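Cog5 (Kluyveromyces lactis, PDB 4U6U) is a subunit of the conserved oligomeric Golgi complex that pairs with Cog7 and probably helps tether vesicles at the Golgi before fusion. Local coordinates at residues T31-S36 with P83-L88; L38-M43 with S73-N78; F224-T229 with L278-K283; N230-D235 with K283-L288. The protein carries 7 engineered substitutions. One frame throughout, in Å; residues are numbered along the deposited sequence.

Interaction 1 of 4, residues T31-S36 with P83-L88; sequences TTLLRS and PNLATL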
loop_
_atom_site.group_PDB
_atom_site.type_symbol
_atom_site.label_atom_id
_atom_site.label_comp_id
_atom_site.label_asym_id
_atom_site.label_seq_id
_atom_site.Cartn_x
_atom_site.Cartn_y
_atom_site.Cartn_z
ATOM N N THR B 31 18.887 -24.375 11.508
ATOM C CA THR B 31 19.266 -24.239 10.128
ATOM C C THR B 31 18.226 -23.437 9.356
ATOM O O THR B 31 18.581 -22.466 8.680
ATOM C CB THR B 31 19.462 -25.611 9.527
ATOM O OG1 THR B 31 20.862 -25.866 9.508
ATOM C CG2 THR B 31 18.821 -25.748 8.090
ATOM N N THR B 32 16.949 -23.782 9.527
ATOM C CA THR B 32 15.912 -23.160 8.740
ATOM C C THR B 32 15.846 -21.674 9.035
ATOM O O THR B 32 15.809 -20.846 8.122
ATOM C CB THR B 32 14.550 -23.757 9.008
ATOM O OG1 THR B 32 14.557 -25.155 8.718
ATOM C CG2 THR B 32 13.517 -23.072 8.132
ATOM N N LEU B 33 15.808 -21.350 10.322
ATOM C CA LEU B 33 15.718 -19.978 10.755
ATOM C C LEU B 33 16.895 -19.169 10.200
ATOM O O LEU B 33 16.722 -18.093 9.596
ATOM C CB LEU B 33 15.669 -19.934 12.283
ATOM C CG LEU B 33 15.004 -18.753 13.001
ATOM C CD1 LEU B 33 16.028 -17.677 13.304
ATOM C CD2 LEU B 33 13.849 -18.199 12.174
ATOM N N LEU B 34 18.087 -19.715 10.364
ATOM C CA LEU B 34 19.292 -19.052 9.894
ATOM C C LEU B 34 19.243 -18.794 8.378
ATOM O O LEU B 34 19.653 -17.738 7.899
ATOM C CB LEU B 34 20.513 -19.886 10.280
ATOM C CG LEU B 34 21.852 -19.167 10.320
ATOM C CD1 LEU B 34 21.713 -17.797 10.943
ATOM C CD2 LEU B 34 22.811 -20.016 11.114
ATOM N N ARG B 35 18.724 -19.751 7.624
ATOM C CA ARG B 35 18.612 -19.555 6.195
ATOM C C ARG B 35 17.531 -18.531 5.852
ATOM O O ARG B 35 17.740 -17.729 4.942
ATOM C CB ARG B 35 18.328 -20.877 5.483
ATOM C CG ARG B 35 19.526 -21.777 5.375
ATOM C CD ARG B 35 19.426 -22.703 4.171
ATOM N NE ARG B 35 20.730 -23.300 3.935
ATOM C CZ ARG B 35 21.162 -24.387 4.565
ATOM N NH1 ARG B 35 20.391 -24.987 5.469
ATOM N NH2 ARG B 35 22.368 -24.863 4.306
ATOM N N SER B 36 16.386 -18.566 6.545
ATOM C CA SER B 36 15.367 -17.522 6.371
ATOM C C SER B 36 16.024 -16.154 6.510
ATOM O O SER B 36 15.832 -15.265 5.669
ATOM C CB SER B 36 14.214 -17.639 7.388
ATOM O OG SER B 36 13.150 -18.478 6.954
ATOM N N PRO B 83 7.261 -16.712 10.298
ATOM C CA PRO B 83 6.856 -15.725 11.300
ATOM C C PRO B 83 7.905 -15.587 12.398
ATOM O O PRO B 83 8.048 -14.529 13.009
ATOM C CB PRO B 83 5.557 -16.310 11.859
ATOM C CG PRO B 83 5.639 -17.766 11.581
ATOM C CD PRO B 83 6.339 -17.860 10.264
ATOM N N ASN B 84 8.637 -16.665 12.634
ATOM C CA ASN B 84 9.744 -16.655 13.567
ATOM C C ASN B 84 10.781 -15.571 13.245
ATOM O O ASN B 84 11.472 -15.068 14.135
ATOM C CB ASN B 84 10.381 -18.041 13.569
ATOM C CG ASN B 84 9.536 -19.056 14.310
ATOM O OD1 ASN B 84 8.918 -18.739 15.327
ATOM N ND2 ASN B 84 9.473 -20.273 13.786
ATOM N N LEU B 85 10.854 -15.202 11.967
ATOM C CA LEU B 85 11.786 -14.181 11.470
ATOM C C LEU B 85 11.605 -12.808 12.116
ATOM O O LEU B 85 12.572 -12.069 12.293
ATOM C CB LEU B 85 11.652 -14.017 9.954
ATOM C CG LEU B 85 12.700 -14.580 8.999
ATOM C CD1 LEU B 85 12.928 -13.599 7.879
ATOM C CD2 LEU B 85 13.992 -14.871 9.707
ATOM N N ALA B 86 10.363 -12.458 12.434
ATOM C CA ALA B 86 10.027 -11.099 12.842
ATOM C C ALA B 86 10.608 -10.725 14.203
ATOM O O ALA B 86 11.052 -9.601 14.404
ATOM C CB ALA B 86 8.515 -10.931 12.871
ATOM N N THR B 87 10.628 -11.683 15.119
ATOM C CA THR B 87 11.037 -11.434 16.494
ATOM C C THR B 87 12.560 -11.526 16.699
ATOM O O THR B 87 13.021 -12.042 17.718
ATOM C CB THR B 87 10.315 -12.402 17.465
ATOM O OG1 THR B 87 10.895 -13.713 17.412
ATOM C CG2 THR B 87 8.833 -12.478 17.127
ATOM N N LEU B 88 13.342 -11.070 15.724
ATOM C CA LEU B 88 14.794 -11.060 15.877
ATOM C C LEU B 88 15.290 -9.625 15.930
ATOM O O LEU B 88 15.187 -8.915 14.938
ATOM C CB LEU B 88 15.428 -11.809 14.709
ATOM C CG LEU B 88 15.137 -13.312 14.606
ATOM C CD1 LEU B 88 15.672 -13.850 13.310
ATOM C CD2 LEU B 88 15.777 -14.064 15.748
#
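Leu-33 reaches from helix 11-47 into the loop that follows helix 61-81, and its two methyl branches touch different residues there. CD1 meets Leu-88 CD1 tip to tip at 3.8 Å. CD2 lies 3.7 Å from Asn-84 CB, the two side chains crossing at about a right angle. The same CD2 is 4.1 Å from Leu-85 CD2. CG stands anti to the backbone N (chi1 -154°), on the side of the loop, and the two methyls fork from it. One turn on, Ser-36 CB packs against Leu-85 CD2 at 3.6 Å. A short 3-10 segment from Pro-83, early in the loop, brings Asn-84 and Leu-85 up to the long helix. The long helix and this loop also meet Cog7: Leu-33 packs on Val-24 of the Cog7 chain, and Leu-88 on Asp-25 of that chain. An alanine at Leu-85 would probably open a gap beside Ser-36 CB and leave Leu-33 CD2 with less apolar cover. The polar contacts lie around this apolar patch. Ser-36 OG is hydrogen-bonded to Asn-82 OD1, just before the loop segment. The Asn-84 carbonyl accepts a hydrogen bond from Gln-21 NE2 of the Cog7 chain.

Interaction 2 of 4, residues L38-M43 with S73-N78; sequences LIYVHM and SQLKIN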
loop_
_atom_site.group_PDB
_atom_site.type_symbol
_atom_site.label_atom_id
_atom_site.label_comp_id
_atom_site.label_asym_id
_atom_site.label_seq_id
_atom_site.Cartn_x
_atom_site.Cartn_y
_atom_site.Cartn_z
ATOM N N LEU B 38 19.204 -15.438 6.174
ATOM C CA LEU B 38 20.188 -15.265 5.130
ATOM C C LEU B 38 19.527 -14.724 3.863
ATOM O O LEU B 38 19.896 -13.663 3.364
ATOM C CB LEU B 38 20.890 -16.594 4.858
ATOM C CG LEU B 38 22.413 -16.531 4.900
ATOM C CD1 LEU B 38 22.967 -17.093 3.619
ATOM C CD2 LEU B 38 22.900 -15.104 5.112
ATOM N N ILE B 39 18.511 -15.437 3.388
ATOM C CA ILE B 39 17.740 -15.008 2.237
ATOM C C ILE B 39 17.223 -13.571 2.420
ATOM O O ILE B 39 17.296 -12.760 1.494
ATOM C CB ILE B 39 16.557 -15.960 1.977
ATOM C CG1 ILE B 39 17.042 -17.403 1.834
ATOM C CG2 ILE B 39 15.808 -15.566 0.727
ATOM C CD1 ILE B 39 15.924 -18.402 1.445
ATOM N N TYR B 40 16.725 -13.252 3.615
ATOM C CA TYR B 40 16.219 -11.903 3.909
ATOM C C TYR B 40 17.292 -10.857 3.636
ATOM O O TYR B 40 17.085 -9.933 2.850
ATOM C CB TYR B 40 15.762 -11.808 5.365
ATOM C CG TYR B 40 15.121 -10.492 5.783
ATOM C CD1 TYR B 40 13.807 -10.190 5.434
ATOM C CD2 TYR B 40 15.825 -9.561 6.538
ATOM C CE1 TYR B 40 13.209 -8.995 5.831
ATOM C CE2 TYR B 40 15.241 -8.367 6.932
ATOM C CZ TYR B 40 13.935 -8.085 6.573
ATOM O OH TYR B 40 13.358 -6.889 6.967
ATOM N N VAL B 41 18.442 -11.023 4.282
ATOM C CA VAL B 41 19.592 -10.146 4.085
ATOM C C VAL B 41 20.026 -9.980 2.616
ATOM O O VAL B 41 20.287 -8.860 2.153
ATOM C CB VAL B 41 20.766 -10.647 4.920
ATOM C CG1 VAL B 41 22.111 -10.262 4.298
ATOM C CG2 VAL B 41 20.619 -10.118 6.338
ATOM N N HIS B 42 20.108 -11.085 1.886
ATOM C CA HIS B 42 20.475 -11.033 0.472
ATOM C C HIS B 42 19.522 -10.131 -0.278
ATOM O O HIS B 42 19.887 -9.504 -1.274
ATOM C CB HIS B 42 20.449 -12.416 -0.163
ATOM C CG HIS B 42 21.769 -13.108 -0.154
ATOM N ND1 HIS B 42 22.055 -14.154 0.699
ATOM C CD2 HIS B 42 22.887 -12.909 -0.888
ATOM C CE1 HIS B 42 23.287 -14.571 0.483
ATOM N NE2 HIS B 42 23.815 -13.830 -0.478
ATOM N N MET B 43 18.285 -10.108 0.201
ATOM C CA MET B 43 17.246 -9.290 -0.392
ATOM C C MET B 43 17.412 -7.831 -0.033
ATOM O O MET B 43 17.300 -6.959 -0.886
ATOM C CB MET B 43 15.889 -9.803 0.050
ATOM C CG MET B 43 15.540 -11.093 -0.628
ATOM S SD MET B 43 13.772 -11.207 -0.786
ATOM C CE MET B 43 13.344 -11.407 0.937
ATOM N N SER B 73 7.318 -6.808 -1.938
ATOM C CA SER B 73 6.359 -7.889 -1.878
ATOM C C SER B 73 7.053 -9.132 -1.371
ATOM O O SER B 73 6.539 -9.836 -0.502
ATOM C CB SER B 73 5.738 -8.146 -3.243
ATOM O OG SER B 73 4.567 -7.370 -3.394
ATOM N N GLN B 74 8.240 -9.379 -1.907
ATOM C CA GLN B 74 9.035 -10.546 -1.538
ATOM C C GLN B 74 9.383 -10.499 -0.059
ATOM O O GLN B 74 9.271 -11.497 0.647
ATOM C CB GLN B 74 10.302 -10.622 -2.386
ATOM C CG GLN B 74 10.010 -10.659 -3.878
ATOM C CD GLN B 74 8.978 -11.709 -4.258
ATOM O OE1 GLN B 74 9.261 -12.908 -4.271
ATOM N NE2 GLN B 74 7.764 -11.257 -4.570
ATOM N N LEU B 75 9.820 -9.333 0.396
ATOM C CA LEU B 75 10.146 -9.127 1.792
ATOM C C LEU B 75 8.978 -9.562 2.688
ATOM O O LEU B 75 9.165 -10.346 3.618
ATOM C CB LEU B 75 10.491 -7.653 2.035
ATOM C CG LEU B 75 11.958 -7.197 2.073
ATOM C CD1 LEU B 75 12.868 -8.347 2.464
ATOM C CD2 LEU B 75 12.423 -6.520 0.779
ATOM N N LYS B 76 7.781 -9.050 2.407
ATOM C CA LYS B 76 6.595 -9.420 3.175
ATOM C C LYS B 76 6.333 -10.920 3.085
ATOM O O LYS B 76 5.854 -11.521 4.038
ATOM C CB LYS B 76 5.373 -8.603 2.740
ATOM C CG LYS B 76 5.463 -7.145 3.205
ATOM C CD LYS B 76 4.405 -6.235 2.568
ATOM C CE LYS B 76 4.654 -4.744 2.892
ATOM N NZ LYS B 76 5.966 -4.204 2.386
ATOM N N ILE B 77 6.638 -11.534 1.951
ATOM C CA ILE B 77 6.419 -12.976 1.833
ATOM C C ILE B 77 7.385 -13.747 2.716
ATOM O O ILE B 77 6.978 -14.627 3.470
ATOM C CB ILE B 77 6.608 -13.500 0.399
ATOM C CG1 ILE B 77 5.553 -12.924 -0.539
ATOM C CG2 ILE B 77 6.516 -15.003 0.392
ATOM C CD1 ILE B 77 5.794 -13.252 -1.982
ATOM N N ASN B 78 8.671 -13.450 2.582
ATOM C CA ASN B 78 9.677 -14.116 3.394
ATOM C C ASN B 78 9.389 -14.008 4.900
ATOM O O ASN B 78 9.556 -14.994 5.612
ATOM C CB ASN B 78 11.072 -13.566 3.066
ATOM C CG ASN B 78 12.204 -14.365 3.721
ATOM O OD1 ASN B 78 12.013 -15.504 4.164
ATOM N ND2 ASN B 78 13.397 -13.779 3.748
#
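Tyr-40 and Met-43 on helix 11-47 close around the CD1 methyl of Leu-75 on helix 61-81. This methyl is 3.4 Å from Tyr-40 CE1, and the two side chains cross at about a right angle. It is also 3.5 Å from Met-43 CE. Met-43 and Leu-75 slide past each other in opposite directions. The Met-43 chain bends at its last torsion (chi3 -69°), which sets CE between Leu-75 and Asn-78. Its sulfur, SD, rests 3.9 Å from Gln-74 CB. The amide of Asn-78 adds a polar group to this apolar contact. Its ND2 lies at the edge of the Tyr-40 ring, near the ring plane, with the amide and ring planes 50° apart. ND2 is 3.5 Å from Tyr-40 CB and 3.7 Å from Met-43 CE. Its hydrogen-bond partner is one turn back on the long helix, where it makes a weak bond to Ser-36 O. The two helical segments run antiparallel, 166° apart in direction, with axes 10.5 Å apart. Helix 92-118 packs against Tyr-40 through Cys-94 and Val-99, and the tyrosine OH is hydrogen-bonded to Glu-95 of that helix.

Interaction 3 of 4, residues F224-T229 with L278-K283; sequences FWSKVT and LQYILK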
loop_
_atom_site.group_PDB
_atom_site.type_symbol
_atom_site.label_atom_id
_atom_site.label_comp_id
_atom_site.label_asym_id
_atom_site.label_seq_id
_atom_site.Cartn_x
_atom_site.Cartn_y
_atom_site.Cartn_z
ATOM N N PHE B 224 -18.141 14.084 -4.377
ATOM C CA PHE B 224 -17.645 15.246 -5.108
ATOM C C PHE B 224 -18.673 16.387 -5.166
ATOM O O PHE B 224 -18.429 17.473 -4.643
ATOM C CB PHE B 224 -17.225 14.839 -6.515
ATOM C CG PHE B 224 -16.976 16.003 -7.436
ATOM C CD1 PHE B 224 -15.794 16.730 -7.361
ATOM C CD2 PHE B 224 -17.925 16.363 -8.390
ATOM C CE1 PHE B 224 -15.556 17.796 -8.227
ATOM C CE2 PHE B 224 -17.701 17.422 -9.254
ATOM C CZ PHE B 224 -16.511 18.143 -9.171
ATOM N N TRP B 225 -19.828 16.139 -5.772
ATOM C CA TRP B 225 -20.851 17.171 -5.865
ATOM C C TRP B 225 -21.267 17.669 -4.502
ATOM O O TRP B 225 -21.309 18.870 -4.277
ATOM C CB TRP B 225 -22.075 16.658 -6.609
ATOM C CG TRP B 225 -21.860 16.543 -8.070
ATOM C CD1 TRP B 225 -22.099 15.449 -8.842
ATOM C CD2 TRP B 225 -21.373 17.558 -8.953
ATOM N NE1 TRP B 225 -21.785 15.710 -10.151
ATOM C CE2 TRP B 225 -21.336 17.006 -10.248
ATOM C CE3 TRP B 225 -20.969 18.887 -8.780
ATOM C CZ2 TRP B 225 -20.913 17.726 -11.362
ATOM C CZ3 TRP B 225 -20.543 19.604 -9.890
ATOM C CH2 TRP B 225 -20.519 19.021 -11.163
ATOM N N SER B 226 -21.553 16.743 -3.592
ATOM C CA SER B 226 -21.995 17.110 -2.258
ATOM C C SER B 226 -21.067 18.141 -1.643
ATOM O O SER B 226 -21.523 19.145 -1.108
ATOM C CB SER B 226 -22.085 15.896 -1.348
ATOM O OG SER B 226 -22.471 16.302 -0.047
ATOM N N LYS B 227 -19.766 17.887 -1.702
ATOM C CA LYS B 227 -18.804 18.817 -1.128
ATOM C C LYS B 227 -18.682 20.138 -1.911
ATOM O O LYS B 227 -18.627 21.197 -1.274
ATOM C CB LYS B 227 -17.435 18.157 -0.975
ATOM C CG LYS B 227 -17.394 17.167 0.175
ATOM C CD LYS B 227 -17.213 17.854 1.505
ATOM C CE LYS B 227 -17.587 16.918 2.647
ATOM N NZ LYS B 227 -17.011 17.356 3.959
ATOM N N VAL B 228 -18.631 20.118 -3.252
ATOM C CA VAL B 228 -18.483 21.404 -3.955
ATOM C C VAL B 228 -19.777 22.186 -3.816
ATOM O O VAL B 228 -19.762 23.415 -3.743
ATOM C CB VAL B 228 -18.151 21.308 -5.487
ATOM C CG1 VAL B 228 -17.363 20.050 -5.797
ATOM C CG2 VAL B 228 -19.413 21.390 -6.354
ATOM N N THR B 229 -20.889 21.462 -3.738
ATOM C CA THR B 229 -22.190 22.085 -3.589
ATOM C C THR B 229 -22.250 22.881 -2.293
ATOM O O THR B 229 -22.851 23.942 -2.256
ATOM C CB THR B 229 -23.324 21.048 -3.644
ATOM O OG1 THR B 229 -23.950 21.138 -4.925
ATOM C CG2 THR B 229 -24.371 21.283 -2.551
ATOM N N LEU B 278 -27.450 16.426 -10.906
ATOM C CA LEU B 278 -28.025 17.740 -11.176
ATOM C C LEU B 278 -28.624 18.344 -9.912
ATOM O O LEU B 278 -28.563 19.547 -9.700
ATOM C CB LEU B 278 -29.111 17.656 -12.255
ATOM C CG LEU B 278 -30.228 18.701 -12.166
ATOM C CD1 LEU B 278 -29.789 20.049 -12.724
ATOM C CD2 LEU B 278 -31.492 18.223 -12.841
ATOM N N GLN B 279 -29.221 17.504 -9.075
ATOM C CA GLN B 279 -29.997 18.008 -7.946
ATOM C C GLN B 279 -29.150 18.751 -6.909
ATOM O O GLN B 279 -29.651 19.651 -6.235
ATOM C CB GLN B 279 -30.793 16.873 -7.306
ATOM C CG GLN B 279 -32.230 16.861 -7.809
ATOM C CD GLN B 279 -32.757 15.472 -8.066
ATOM O OE1 GLN B 279 -32.222 14.489 -7.557
ATOM N NE2 GLN B 279 -33.816 15.380 -8.865
ATOM N N TYR B 280 -27.883 18.369 -6.772
ATOM C CA TYR B 280 -26.970 19.080 -5.883
ATOM C C TYR B 280 -26.809 20.545 -6.303
ATOM O O TYR B 280 -26.955 21.447 -5.474
ATOM C CB TYR B 280 -25.598 18.411 -5.846
ATOM C CG TYR B 280 -25.514 17.152 -5.016
ATOM C CD1 TYR B 280 -25.478 17.214 -3.628
ATOM C CD2 TYR B 280 -25.415 15.906 -5.616
ATOM C CE1 TYR B 280 -25.377 16.064 -2.861
ATOM C CE2 TYR B 280 -25.313 14.755 -4.857
ATOM C CZ TYR B 280 -25.294 14.840 -3.482
ATOM O OH TYR B 280 -25.192 13.695 -2.730
ATOM N N ILE B 281 -26.507 20.777 -7.584
ATOM C CA ILE B 281 -26.249 22.132 -8.097
ATOM C C ILE B 281 -27.510 23.013 -7.999
ATOM O O ILE B 281 -27.427 24.242 -7.928
ATOM C CB ILE B 281 -25.718 22.113 -9.568
ATOM C CG1 ILE B 281 -25.169 23.477 -9.975
ATOM C CG2 ILE B 281 -26.763 21.683 -10.549
ATOM C CD1 ILE B 281 -23.981 23.919 -9.146
ATOM N N LEU B 282 -28.679 22.387 -8.018
ATOM C CA LEU B 282 -29.921 23.122 -7.841
ATOM C C LEU B 282 -30.097 23.635 -6.401
ATOM O O LEU B 282 -30.501 24.784 -6.185
ATOM C CB LEU B 282 -31.115 22.249 -8.239
ATOM C CG LEU B 282 -31.382 22.093 -9.741
ATOM C CD1 LEU B 282 -32.657 21.318 -9.952
ATOM C CD2 LEU B 282 -31.471 23.445 -10.440
ATOM N N LYS B 283 -29.777 22.793 -5.421
ATOM C CA LYS B 283 -29.947 23.149 -4.012
ATOM C C LYS B 283 -29.020 24.278 -3.587
ATOM O O LYS B 283 -29.391 25.110 -2.756
ATOM C CB LYS B 283 -29.705 21.929 -3.138
ATOM C CG LYS B 283 -30.740 20.851 -3.365
ATOM C CD LYS B 283 -30.326 19.541 -2.715
ATOM C CE LYS B 283 -31.160 18.377 -3.212
ATOM N NZ LYS B 283 -30.481 17.101 -2.847
#
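Segments 224-229 and 278-283 are helical and run nearly parallel, 9° apart in direction, with their axes 9.2 Å from each other. The Tyr-280 ring lies against the backbone of the other helix. Ser-226 N sits 3.9 Å above the plane of this ring, over its centre, and Trp-225 C lies over the same face toward the rim. Trp-225 CB meets Tyr-280 CD2 at 3.6 Å. On the other side of the ring axis, Ser-226 CB is 3.6 Å from Tyr-280 CE1. Tyr-280 CG is anti to its carbonyl carbon (chi1 -77°), on the side of helix 220-241. The ring's OH makes a weak hydrogen bond to Asp-222 of that helix. Thr-229 supplies a polar link, a weak hydrogen bond from OG1 to Tyr-280 O at 3.1 Å. An alanine at Tyr-280 would probably uncover the backbone at Ser-226 and leave Asp-222 without this hydroxyl partner. Helix 175-192 flanks both segments, through Trp-225 on Arg-186 and Ile-281 on Leu-179. This is side-by-side helix packing in an all-helical portion of Cog5 that lacks the protein's N-terminal part, consistent with the helical-rod folds of multisubunit tethering complexes.

Interaction 4 of 4, residues N230-D235 with K283-L288; sequences NSFKRD and KAVSIL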
loop_
_atom_site.group_PDB
_atom_site.type_symbol
_atom_site.label_atom_id
_atom_site.label_comp_id
_atom_site.label_asym_id
_atom_site.label_seq_id
_atom_site.Cartn_x
_atom_site.Cartn_y
_atom_site.Cartn_z
ATOM N N ASN B 230 -21.609 22.388 -1.241
ATOM C CA ASN B 230 -21.631 23.117 0.009
ATOM C C ASN B 230 -20.826 24.398 -0.090
ATOM O O ASN B 230 -21.381 25.483 0.041
ATOM C CB ASN B 230 -21.094 22.250 1.142
ATOM C CG ASN B 230 -21.959 21.043 1.388
ATOM O OD1 ASN B 230 -23.036 20.916 0.801
ATOM N ND2 ASN B 230 -21.487 20.132 2.236
ATOM N N SER B 231 -19.541 24.291 -0.412
ATOM C CA SER B 231 -18.678 25.472 -0.352
ATOM C C SER B 231 -18.990 26.444 -1.488
ATOM O O SER B 231 -18.341 27.481 -1.636
ATOM C CB SER B 231 -17.195 25.084 -0.352
ATOM O OG SER B 231 -16.779 24.635 -1.619
ATOM N N PHE B 232 -19.981 26.096 -2.298
ATOM C CA PHE B 232 -20.459 27.010 -3.313
ATOM C C PHE B 232 -21.802 27.560 -2.877
ATOM O O PHE B 232 -22.099 28.728 -3.090
ATOM C CB PHE B 232 -20.619 26.338 -4.661
ATOM C CG PHE B 232 -21.313 27.201 -5.656
ATOM C CD1 PHE B 232 -20.652 28.280 -6.226
ATOM C CD2 PHE B 232 -22.636 26.985 -5.980
ATOM C CE1 PHE B 232 -21.285 29.099 -7.142
ATOM C CE2 PHE B 232 -23.283 27.807 -6.892
ATOM C CZ PHE B 232 -22.609 28.865 -7.473
ATOM N N LYS B 233 -22.617 26.697 -2.280
ATOM C CA LYS B 233 -23.856 27.122 -1.645
ATOM C C LYS B 233 -23.585 28.188 -0.596
ATOM O O LYS B 233 -24.227 29.243 -0.576
ATOM C CB LYS B 233 -24.552 25.933 -0.983
ATOM C CG LYS B 233 -25.831 26.258 -0.245
ATOM C CD LYS B 233 -26.262 25.086 0.621
ATOM C CE LYS B 233 -27.365 25.462 1.588
ATOM N NZ LYS B 233 -28.641 25.657 0.845
ATOM N N ARG B 234 -22.601 27.920 0.251
ATOM C CA ARG B 234 -22.286 28.815 1.348
ATOM C C ARG B 234 -21.931 30.186 0.793
ATOM O O ARG B 234 -22.420 31.208 1.291
ATOM C CB ARG B 234 -21.163 28.222 2.207
ATOM C CG ARG B 234 -20.510 29.153 3.205
ATOM C CD ARG B 234 -19.366 28.450 3.955
ATOM N NE ARG B 234 -18.436 27.735 3.070
ATOM C CZ ARG B 234 -17.309 28.241 2.569
ATOM N NH1 ARG B 234 -16.950 29.489 2.845
ATOM N NH2 ARG B 234 -16.538 27.502 1.777
ATOM N N ASP B 235 -21.137 30.194 -0.274
ATOM C CA ASP B 235 -20.670 31.431 -0.890
ATOM C C ASP B 235 -21.803 32.190 -1.565
ATOM O O ASP B 235 -21.912 33.418 -1.472
ATOM C CB ASP B 235 -19.574 31.133 -1.916
ATOM C CG ASP B 235 -18.264 30.780 -1.271
ATOM O OD1 ASP B 235 -18.218 30.743 -0.026
ATOM O OD2 ASP B 235 -17.280 30.549 -2.003
ATOM N N LYS B 283 -29.777 22.793 -5.421
ATOM C CA LYS B 283 -29.947 23.149 -4.012
ATOM C C LYS B 283 -29.020 24.278 -3.587
ATOM O O LYS B 283 -29.391 25.110 -2.756
ATOM C CB LYS B 283 -29.705 21.929 -3.138
ATOM C CG LYS B 283 -30.740 20.851 -3.365
ATOM C CD LYS B 283 -30.326 19.541 -2.715
ATOM C CE LYS B 283 -31.160 18.377 -3.212
ATOM N NZ LYS B 283 -30.481 17.101 -2.847
ATOM N N ALA B 284 -27.825 24.313 -4.173
ATOM C CA ALA B 284 -26.845 25.343 -3.856
ATOM C C ALA B 284 -27.414 26.702 -4.199
ATOM O O ALA B 284 -27.195 27.690 -3.504
ATOM C CB ALA B 284 -25.564 25.101 -4.619
ATOM N N VAL B 285 -28.173 26.721 -5.280
ATOM C CA VAL B 285 -28.695 27.939 -5.855
ATOM C C VAL B 285 -30.197 27.951 -5.611
ATOM O O VAL B 285 -30.966 27.682 -6.528
ATOM C CB VAL B 285 -28.356 28.000 -7.362
ATOM C CG1 VAL B 285 -28.731 29.313 -7.970
ATOM C CG2 VAL B 285 -26.872 27.768 -7.553
ATOM N N SER B 286 -30.626 28.184 -4.370
ATOM C CA SER B 286 -32.039 27.961 -4.036
ATOM C C SER B 286 -32.675 29.100 -3.233
ATOM O O SER B 286 -33.861 29.040 -2.909
ATOM C CB SER B 286 -32.224 26.636 -3.282
ATOM O OG SER B 286 -31.795 26.733 -1.937
ATOM N N ILE B 287 -31.898 30.131 -2.916
ATOM C CA ILE B 287 -32.423 31.320 -2.233
ATOM C C ILE B 287 -33.177 32.224 -3.201
ATOM O O ILE B 287 -33.766 33.227 -2.787
ATOM C CB ILE B 287 -31.337 32.181 -1.545
ATOM C CG1 ILE B 287 -30.201 32.489 -2.517
ATOM C CG2 ILE B 287 -30.841 31.525 -0.262
ATOM C CD1 ILE B 287 -29.200 31.383 -2.643
ATOM N N LEU B 288 -33.184 31.845 -4.477
ATOM C CA LEU B 288 -33.824 32.619 -5.548
ATOM C C LEU B 288 -35.313 32.764 -5.220
ATOM O O LEU B 288 -36.028 33.584 -5.805
ATOM C CB LEU B 288 -33.601 31.968 -6.917
ATOM C CG LEU B 288 -32.149 31.831 -7.433
ATOM C CD1 LEU B 288 -31.307 33.113 -7.361
ATOM C CD2 LEU B 288 -31.454 30.753 -6.689
#
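Ala-284, Lys-233 and Phe-232 carry this contact, where segment 283-288 passes helix 220-241. The nearest CA atoms, those of Lys-233 and Ala-284, are 4.1 Å apart. The small methyl of Ala-284 touches two neighbours on the facing helix. Its CB is 3.7 Å from Phe-232 CD2 and 3.9 Å from Lys-233 CB. Phe-232 presents the edge of its ring to Ala-284 and Val-285. Val-285 CG2 lies near the ring plane, 3.6 Å from Phe-232 CE2. Phe-232 CG is anti to the backbone N (chi1 171°), and the ring beyond it turns this edge to the other segment. Elsewhere the ring packs on Leu-165 and Ser-166 of helix 143-167. Lys-233 uses the carbon part of its side chain here: CB is 3.7 Å from Ala-284 CA, and CG lies 3.8 Å from Ala-284 O. A bend at chi4 (72°) sets NZ, which forms a salt bridge with Glu-237, one turn further along its own helix. Further along the other segment, Ser-286 OG donates a 3.0 Å hydrogen bond back to Lys-283 O. Val-285 also packs on Phe-236 of helix 220-241 and Ile-257 of helix 254-265. With no polar bond between the segments, their union probably depends on apolar fit and shape, while the polar ends of Lys-233 and Ser-286 are met on their own side.

Overall arrangement
The four contacts form two pairs on opposite sides of the chain's centre. Interactions 1 and 2 share helix 11-47 and touch where Ser-36 meets Asn-78. Interaction 2 is nested inside the loop closed by interaction 1. Interactions 3 and 4 share helices 220-241 and 277-284, and Lys-283 belongs to both. The centres of interactions 1 and 3 are about 56 Å apart. Interactions 1 and 3 are buried; interactions 2 and 4 are partly buried. Leucine methyls dominate interaction 1, a methionine and an amide join in interaction 2, a tyrosine ring rests on backbone in interaction 3, and an alanine methyl and a phenylalanine edge meet in interaction 4. Cog7 reaches the first pair only.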